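Local coordinates for myosin-2 (Saccharomyces cerevisiae, PDB 6IXO), which carries organelles, vesicles and proteins along actin cables, this chain being the globular tail domain that binds receptor proteins on the cargo, at residues I22-I27 and L78-T83; S113-A118 and T145-D150. All blocks are in the same frame, centred on the assembly; numbering follows the deposited sequence.

How the contacts relate
Both contacts lie in the N-terminal part of the all-helical cargo-binding tail, on the same side of its centre, with their own centres about 17 Å apart. They follow one another in series along the chain: contact 1 joins helix 20-32 to helix 71-90, and contact 2 then joins helix 97-124 to helix 134-180. Leu78 and Leu82 of the first tie them together, Leu78 CD1 lying 3.6 Å from Leu147 CD2 and Leu82 CD1 3.9 Å from Asp150 CB. Helix 53-67 touches side chains from both contacts. Helix 71-90 thus packs between helix 20-32 and helix 134-180, joining the two contacts into one continuous piece of the tail's helical bundle.

Contact 1: I22-I27 and L78-T83; sequences ILNQEI and LAQVLT
Ile27 and Val81 make the buried, apolar side of this contact, and Asn24 and Gln80 the side that takes up water. The motif is helix-on-helix packing in the all-helical bundle of the class V myosin tail: helix 20-32 lies against helix 71-90, with no direct hydrogen bond between segments 22-27 and 78-83. On the apolar side a single methyl meets a single methyl, Ile27 CG2 standing 4.2 Å from Val81 CG2. The first torsion of Ile27 (chi1 -62°) leaves CG2 facing Val81 and sends CG1 the other way, and CD1 follows it. Leu58 of helix 53-67 touches both Ile27 and Val81, and Phe77 packs on Ile27, so the small methyl contact belongs to a larger buried cluster. The two carboxylate oxygens of the neighbouring Glu26 bind the backbone nitrogens of Ser404 and Thr405 at the start of helix 403-415, an arrangement that probably favours the charged form of the glutamate.

On the side of the exposed Gln80, the contact is polar and water-mediated. The amide nitrogen of Gln80 approaches the aliphatic part of Asn24, Gln80 NE2 lying 4.0 Å from Asn24 CB, and a bend at chi2 (-100°) brings the Gln80 amide to this position. Asn24 ND2 also bonds to Ser76 OG, one turn before Gln80, which gives the buried asparagine a direct polar tie to helix 71-90. Between the two amides sits a water, which accepts a hydrogen bond of 3.0 Å from Asn24 ND2 and a weak one of 3.5 Å from Gln80 NE2.

Contact 2: S113-A118 and T145-D150; sequences SFVVFA and TELKDD
The shortest polar bonds here, 2.8 Å each from Ala118 N to Phe114 O and from Asp150 N to Glu146 O, run inside the two helices that meet through Val115 and Lys148; no hydrogen bond crosses between them. The motif is a helical hairpin: helix 97-124 and helix 134-180, consecutive in the chain, pack nearly antiparallel, their segment axes at 156° and 9.3 Å apart.

Val115 makes the close fit. Its CG1 presses on the backbone of the opposite helix, 3.6 Å from Lys148 N, and also touches Lys148 CA and CB; Val115 CA and Lys148 CA are 5.8 Å apart. With CG1 anti to the backbone nitrogen (chi1 174°), the other methyl, CG2, is left to meet Leu147 CD2 at 3.7 Å, where the valine and leucine side chains cross at about a right angle. This is the buried side of the hairpin. Leu147 continues onto Leu62 and Trp66 of helix 53-67, and Phe114 from the first helix rests on the same tryptophan, so that helix 53-67 bridges the pair.

Beyond Val115 the contact becomes partly exposed and relies on the aliphatic length of a lysine. The Lys148 chain runs across helix 97-124, over Val116, also touching Tyr112 and Leu119, and contributes methylenes rather than charge to the packing. It stays extended through chi3 and bends at chi4 (-64°), where CE passes Val116 CG2 at 4.2 Å and the ammonium nitrogen NZ turns away from that methyl.

Contact 1: I22-I27 and L78-T83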
ATOM      1  N   ILE A  22     -19.679   4.708  28.123  1.00 52.98           N
ATOM      2  CA  ILE A  22     -19.325   3.298  28.154  1.00 50.98           C
ATOM      3  C   ILE A  22     -19.117   2.786  26.737  1.00 47.69           C
ATOM      4  O   ILE A  22     -18.121   2.128  26.449  1.00 43.68           O
ATOM      5  CB  ILE A  22     -20.403   2.462  28.864  1.00 57.18           C
ATOM      6  CG1 ILE A  22     -20.321   2.692  30.372  1.00 59.77           C
ATOM      7  CG2 ILE A  22     -20.251   0.989  28.518  1.00 53.95           C
ATOM      8  CD1 ILE A  22     -21.274   1.832  31.167  1.00 63.85           C
ATOM      9  N   LEU A  23     -20.040   3.103  25.836  1.00 44.13           N
ATOM     10  CA  LEU A  23     -19.905   2.577  24.481  1.00 39.94           C
ATOM     11  C   LEU A  23     -18.655   3.068  23.723  1.00 42.87           C
ATOM     12  O   LEU A  23     -18.021   2.276  23.022  1.00 41.15           O
ATOM     13  CB  LEU A  23     -21.143   2.917  23.670  1.00 48.43           C
ATOM     14  CG  LEU A  23     -21.271   2.284  22.286  1.00 47.12           C
ATOM     15  CD1 LEU A  23     -21.039   0.792  22.350  1.00 48.21           C
ATOM     16  CD2 LEU A  23     -22.699   2.570  21.725  1.00 47.13           C
ATOM     17  N   ASN A  24     -18.321   4.352  23.802  1.00 42.23           N
ATOM     18  CA  ASN A  24     -17.161   4.831  23.027  1.00 43.00           C
ATOM     19  C   ASN A  24     -15.886   4.154  23.529  1.00 42.76           C
ATOM     20  O   ASN A  24     -15.011   3.847  22.760  1.00 43.49           O
ATOM     21  CB  ASN A  24     -17.017   6.357  23.100  1.00 52.82           C
ATOM     22  CG  ASN A  24     -18.119   7.095  22.343  1.00 57.35           C
ATOM     23  OD1 ASN A  24     -18.782   6.531  21.477  1.00 59.67           O
ATOM     24  ND2 ASN A  24     -18.304   8.368  22.664  1.00 57.56           N
ATOM     25  N   GLN A  25     -15.810   3.909  24.832  1.00 47.59           N
ATOM     26  CA  GLN A  25     -14.610   3.311  25.428  1.00 46.55           C
ATOM     27  C   GLN A  25     -14.412   1.855  24.962  1.00 39.73           C
ATOM     28  O   GLN A  25     -13.295   1.423  24.598  1.00 36.74           O
ATOM     29  CB  GLN A  25     -14.716   3.407  26.955  1.00 52.86           C
ATOM     30  CG  GLN A  25     -13.398   3.215  27.684  1.00 64.74           C
ATOM     31  CD  GLN A  25     -13.077   1.756  27.957  1.00 71.63           C
ATOM     32  OE1 GLN A  25     -13.971   0.894  27.976  1.00 68.39           O
ATOM     33  NE2 GLN A  25     -11.794   1.466  28.168  1.00 77.56           N
ATOM     34  N   GLU A  26     -15.506   1.103  24.962  1.00 44.92           N
ATOM     35  CA  GLU A  26     -15.543  -0.246  24.397  1.00 38.52           C
ATOM     36  C   GLU A  26     -15.115  -0.292  22.981  1.00 38.99           C
ATOM     37  O   GLU A  26     -14.317  -1.146  22.596  1.00 38.66           O
ATOM     38  CB  GLU A  26     -16.978  -0.831  24.476  1.00 38.48           C
ATOM     39  CG  GLU A  26     -17.234  -1.619  25.686  1.00 41.27           C
ATOM     40  CD  GLU A  26     -18.632  -2.306  25.684  1.00 45.07           C
ATOM     41  OE1 GLU A  26     -19.136  -2.695  24.593  1.00 40.99           O
ATOM     42  OE2 GLU A  26     -19.200  -2.455  26.778  1.00 46.68           O
ATOM     43  N   ILE A  27     -15.669   0.612  22.183  1.00 35.45           N
ATOM     44  CA  ILE A  27     -15.354   0.621  20.758  1.00 33.36           C
ATOM     45  C   ILE A  27     -13.914   1.038  20.508  1.00 40.12           C
ATOM     46  O   ILE A  27     -13.186   0.359  19.772  1.00 36.91           O
ATOM     47  CB  ILE A  27     -16.302   1.570  19.998  1.00 35.44           C
ATOM     48  CG1 ILE A  27     -17.759   1.084  20.136  1.00 44.98           C
ATOM     49  CG2 ILE A  27     -15.996   1.586  18.569  1.00 38.11           C
ATOM     50  CD1 ILE A  27     -18.009  -0.221  19.455  1.00 41.90           C
ATOM     51  N   LEU A  78     -18.589   8.882  16.054  1.00 42.75           N
ATOM     52  CA  LEU A  78     -17.848   8.893  14.791  1.00 43.46           C
ATOM     53  C   LEU A  78     -16.516   9.622  14.902  1.00 40.81           C
ATOM     54  O   LEU A  78     -15.516   9.168  14.353  1.00 37.86           O
ATOM     55  CB  LEU A  78     -18.678   9.548  13.693  1.00 44.53           C
ATOM     56  CG  LEU A  78     -19.861   8.729  13.237  1.00 48.61           C
ATOM     57  CD1 LEU A  78     -20.839   9.613  12.434  1.00 56.25           C
ATOM     58  CD2 LEU A  78     -19.423   7.535  12.474  1.00 34.24           C
ATOM     59  N   ALA A  79     -16.506  10.765  15.582  1.00 43.46           N
ATOM     60  CA  ALA A  79     -15.263  11.496  15.769  1.00 42.72           C
ATOM     61  C   ALA A  79     -14.233  10.628  16.484  1.00 42.85           C
ATOM     62  O   ALA A  79     -13.059  10.637  16.127  1.00 42.27           O
ATOM     63  CB  ALA A  79     -15.504  12.763  16.541  1.00 46.63           C
ATOM     64  N   GLN A  80     -14.673   9.880  17.491  1.00 43.81           N
ATOM     65  CA  GLN A  80     -13.796   8.934  18.176  1.00 42.89           C
ATOM     66  C   GLN A  80     -13.308   7.814  17.265  1.00 40.81           C
ATOM     67  O   GLN A  80     -12.117   7.435  17.303  1.00 39.68           O
ATOM     68  CB  GLN A  80     -14.511   8.312  19.366  1.00 48.44           C
ATOM     69  CG  GLN A  80     -14.698   9.262  20.517  1.00 61.81           C
ATOM     70  CD  GLN A  80     -13.663   9.047  21.584  1.00 75.22           C
ATOM     71  OE1 GLN A  80     -12.475   8.867  21.295  1.00 72.80           O
ATOM     72  NE2 GLN A  80     -14.109   9.033  22.835  1.00 88.55           N
ATOM     73  N   VAL A  81     -14.226   7.269  16.465  1.00 36.44           N
ATOM     74  CA  VAL A  81     -13.874   6.195  15.541  1.00 33.98           C
ATOM     75  C   VAL A  81     -12.833   6.701  14.524  1.00 35.68           C
ATOM     76  O   VAL A  81     -11.810   6.048  14.292  1.00 29.96           O
ATOM     77  CB  VAL A  81     -15.122   5.640  14.803  1.00 36.68           C
ATOM     78  CG1 VAL A  81     -14.705   4.861  13.556  1.00 30.58           C
ATOM     79  CG2 VAL A  81     -15.894   4.741  15.736  1.00 38.76           C
ATOM     80  N   LEU A  82     -13.071   7.871  13.941  1.00 36.21           N
ATOM     81  CA  LEU A  82     -12.145   8.374  12.904  1.00 35.50           C
ATOM     82  C   LEU A  82     -10.722   8.578  13.470  1.00 34.11           C
ATOM     83  O   LEU A  82      -9.709   8.137  12.869  1.00 31.63           O
ATOM     84  CB  LEU A  82     -12.684   9.683  12.320  1.00 41.75           C
ATOM     85  CG  LEU A  82     -13.972   9.530  11.504  1.00 44.28           C
ATOM     86  CD1 LEU A  82     -14.735  10.841  11.419  1.00 50.37           C
ATOM     87  CD2 LEU A  82     -13.652   9.047  10.125  1.00 41.58           C
ATOM     88  N   THR A  83     -10.660   9.243  14.621  1.00 34.80           N
ATOM     89  CA  THR A  83      -9.401   9.546  15.289  1.00 41.20           C
ATOM     90  C   THR A  83      -8.664   8.268  15.624  1.00 39.50           C
ATOM     91  O   THR A  83      -7.452   8.155  15.399  1.00 38.90           O
ATOM     92  CB  THR A  83      -9.621  10.340  16.607  1.00 38.67           C
ATOM     93  OG1 THR A  83     -10.286  11.572  16.317  1.00 45.29           O
ATOM     94  CG2 THR A  83      -8.264  10.646  17.267  1.00 45.18           C
TER
HETATM   95  O   HOH W   1     -16.727   9.261  25.087  1.00 60.12           O

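Contact 2: S113-A118 and T145-D150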
ATOM      1  N   SER A 113     -18.016   2.625   2.113  1.00 39.36           N
ATOM      2  CA  SER A 113     -19.010   2.073   1.219  1.00 36.87           C
ATOM      3  C   SER A 113     -20.391   2.084   1.882  1.00 40.24           C
ATOM      4  O   SER A 113     -21.410   2.311   1.232  1.00 42.48           O
ATOM      5  CB  SER A 113     -18.614   0.647   0.793  1.00 39.64           C
ATOM      6  OG  SER A 113     -17.307   0.672   0.159  1.00 37.49           O
ATOM      7  N   PHE A 114     -20.415   1.827   3.179  1.00 34.07           N
ATOM      8  CA  PHE A 114     -21.689   1.902   3.878  1.00 33.56           C
ATOM      9  C   PHE A 114     -22.264   3.320   3.847  1.00 29.81           C
ATOM     10  O   PHE A 114     -23.453   3.508   3.662  1.00 37.60           O
ATOM     11  CB  PHE A 114     -21.568   1.458   5.334  1.00 31.46           C
ATOM     12  CG  PHE A 114     -22.838   1.733   6.100  1.00 30.99           C
ATOM     13  CD1 PHE A 114     -23.964   1.000   5.826  1.00 36.95           C
ATOM     14  CD2 PHE A 114     -22.921   2.792   6.992  1.00 34.89           C
ATOM     15  CE1 PHE A 114     -25.188   1.278   6.470  1.00 41.95           C
ATOM     16  CE2 PHE A 114     -24.147   3.073   7.647  1.00 36.97           C
ATOM     17  CZ  PHE A 114     -25.258   2.314   7.373  1.00 42.41           C
ATOM     18  N   VAL A 115     -21.414   4.315   4.101  1.00 32.35           N
ATOM     19  CA  VAL A 115     -21.902   5.684   4.210  1.00 39.13           C
ATOM     20  C   VAL A 115     -22.420   6.137   2.854  1.00 38.71           C
ATOM     21  O   VAL A 115     -23.462   6.782   2.765  1.00 37.85           O
ATOM     22  CB  VAL A 115     -20.797   6.624   4.749  1.00 39.26           C
ATOM     23  CG1 VAL A 115     -21.245   8.075   4.733  1.00 35.61           C
ATOM     24  CG2 VAL A 115     -20.448   6.198   6.178  1.00 35.84           C
ATOM     25  N   VAL A 116     -21.720   5.754   1.791  1.00 36.12           N
ATOM     26  CA  VAL A 116     -22.185   6.058   0.438  1.00 33.10           C
ATOM     27  C   VAL A 116     -23.536   5.429   0.212  1.00 40.99           C
ATOM     28  O   VAL A 116     -24.449   6.054  -0.330  1.00 47.62           O
ATOM     29  CB  VAL A 116     -21.174   5.545  -0.635  1.00 41.20           C
ATOM     30  CG1 VAL A 116     -21.813   5.565  -2.038  1.00 41.14           C
ATOM     31  CG2 VAL A 116     -19.935   6.387  -0.578  1.00 39.58           C
ATOM     32  N   PHE A 117     -23.672   4.185   0.662  1.00 40.02           N
ATOM     33  CA  PHE A 117     -24.931   3.489   0.506  1.00 42.26           C
ATOM     34  C   PHE A 117     -26.021   4.203   1.306  1.00 40.52           C
ATOM     35  O   PHE A 117     -27.169   4.341   0.840  1.00 39.88           O
ATOM     36  CB  PHE A 117     -24.805   2.032   0.963  1.00 47.03           C
ATOM     37  CG  PHE A 117     -26.124   1.385   1.277  1.00 53.52           C
ATOM     38  CD1 PHE A 117     -26.916   0.874   0.266  1.00 54.00           C
ATOM     39  CD2 PHE A 117     -26.583   1.310   2.583  1.00 55.44           C
ATOM     40  CE1 PHE A 117     -28.121   0.284   0.540  1.00 58.77           C
ATOM     41  CE2 PHE A 117     -27.807   0.720   2.869  1.00 61.99           C
ATOM     42  CZ  PHE A 117     -28.578   0.207   1.843  1.00 61.65           C
ATOM     43  N   ALA A 118     -25.674   4.655   2.513  1.00 42.91           N
ATOM     44  CA  ALA A 118     -26.712   5.232   3.404  1.00 42.99           C
ATOM     45  C   ALA A 118     -27.155   6.583   2.862  1.00 41.81           C
ATOM     46  O   ALA A 118     -28.308   6.949   2.924  1.00 42.46           O
ATOM     47  CB  ALA A 118     -26.181   5.380   4.799  1.00 45.14           C
ATOM     48  N   THR A 145     -23.506  13.562   4.718  1.00 39.02           N
ATOM     49  CA  THR A 145     -22.646  14.023   3.639  1.00 39.56           C
ATOM     50  C   THR A 145     -21.242  14.337   4.160  1.00 38.73           C
ATOM     51  O   THR A 145     -20.265  13.976   3.527  1.00 35.23           O
ATOM     52  CB  THR A 145     -23.234  15.246   2.966  1.00 39.81           C
ATOM     53  OG1 THR A 145     -24.536  14.914   2.477  1.00 41.82           O
ATOM     54  CG2 THR A 145     -22.337  15.692   1.801  1.00 46.71           C
ATOM     55  N   GLU A 146     -21.148  14.998   5.313  1.00 42.32           N
ATOM     56  CA  GLU A 146     -19.849  15.294   5.931  1.00 43.09           C
ATOM     57  C   GLU A 146     -19.158  14.026   6.349  1.00 40.54           C
ATOM     58  O   GLU A 146     -17.917  13.918   6.277  1.00 39.63           O
ATOM     59  CB  GLU A 146     -20.002  16.199   7.154  1.00 54.32           C
ATOM     60  CG  GLU A 146     -20.456  17.599   6.837  1.00 75.03           C
ATOM     61  CD  GLU A 146     -20.589  18.450   8.085  1.00 91.12           C
ATOM     62  OE1 GLU A 146     -20.150  17.985   9.166  1.00 95.94           O
ATOM     63  OE2 GLU A 146     -21.131  19.577   7.982  1.00 97.52           O
ATOM     64  N   LEU A 147     -19.951  13.051   6.775  1.00 35.91           N
ATOM     65  CA  LEU A 147     -19.354  11.788   7.215  1.00 35.33           C
ATOM     66  C   LEU A 147     -18.736  11.050   6.012  1.00 35.02           C
ATOM     67  O   LEU A 147     -17.616  10.466   6.099  1.00 29.81           O
ATOM     68  CB  LEU A 147     -20.401  10.932   7.933  1.00 33.53           C
ATOM     69  CG  LEU A 147     -19.824   9.562   8.307  1.00 44.39           C
ATOM     70  CD1 LEU A 147     -18.638   9.731   9.252  1.00 42.12           C
ATOM     71  CD2 LEU A 147     -20.903   8.651   8.926  1.00 44.34           C
ATOM     72  N   LYS A 148     -19.425  11.120   4.873  1.00 32.27           N
ATOM     73  CA  LYS A 148     -18.842  10.576   3.625  1.00 33.58           C
ATOM     74  C   LYS A 148     -17.485  11.216   3.309  1.00 31.98           C
ATOM     75  O   LYS A 148     -16.472  10.507   3.054  1.00 29.71           O
ATOM     76  CB  LYS A 148     -19.823  10.780   2.460  1.00 32.67           C
ATOM     77  CG  LYS A 148     -19.271  10.446   1.079  1.00 33.54           C
ATOM     78  CD  LYS A 148     -20.369  10.591   0.015  1.00 40.45           C
ATOM     79  CE  LYS A 148     -19.839  10.467  -1.408  1.00 41.55           C
ATOM     80  NZ  LYS A 148     -18.877  11.545  -1.782  1.00 42.89           N
ATOM     81  N   ASP A 149     -17.434  12.547   3.328  1.00 31.29           N
ATOM     82  CA  ASP A 149     -16.127  13.232   3.174  1.00 33.23           C
ATOM     83  C   ASP A 149     -15.091  12.823   4.218  1.00 34.56           C
ATOM     84  O   ASP A 149     -13.909  12.627   3.881  1.00 33.21           O
ATOM     85  CB  ASP A 149     -16.290  14.749   3.248  1.00 43.78           C
ATOM     86  CG  ASP A 149     -16.973  15.329   2.019  1.00 49.31           C
ATOM     87  OD1 ASP A 149     -17.054  14.634   0.976  1.00 50.54           O
ATOM     88  OD2 ASP A 149     -17.395  16.497   2.102  1.00 55.94           O
ATOM     89  N   ASP A 150     -15.508  12.709   5.477  1.00 33.88           N
ATOM     90  CA  ASP A 150     -14.569  12.292   6.541  1.00 29.83           C
ATOM     91  C   ASP A 150     -14.011  10.880   6.303  1.00 32.95           C
ATOM     92  O   ASP A 150     -12.813  10.633   6.503  1.00 36.51           O
ATOM     93  CB  ASP A 150     -15.257  12.357   7.918  1.00 32.91           C
ATOM     94  CG  ASP A 150     -15.531  13.811   8.392  1.00 37.77           C
ATOM     95  OD1 ASP A 150     -14.950  14.750   7.824  1.00 39.67           O
ATOM     96  OD2 ASP A 150     -16.344  13.995   9.317  1.00 42.83           O
TER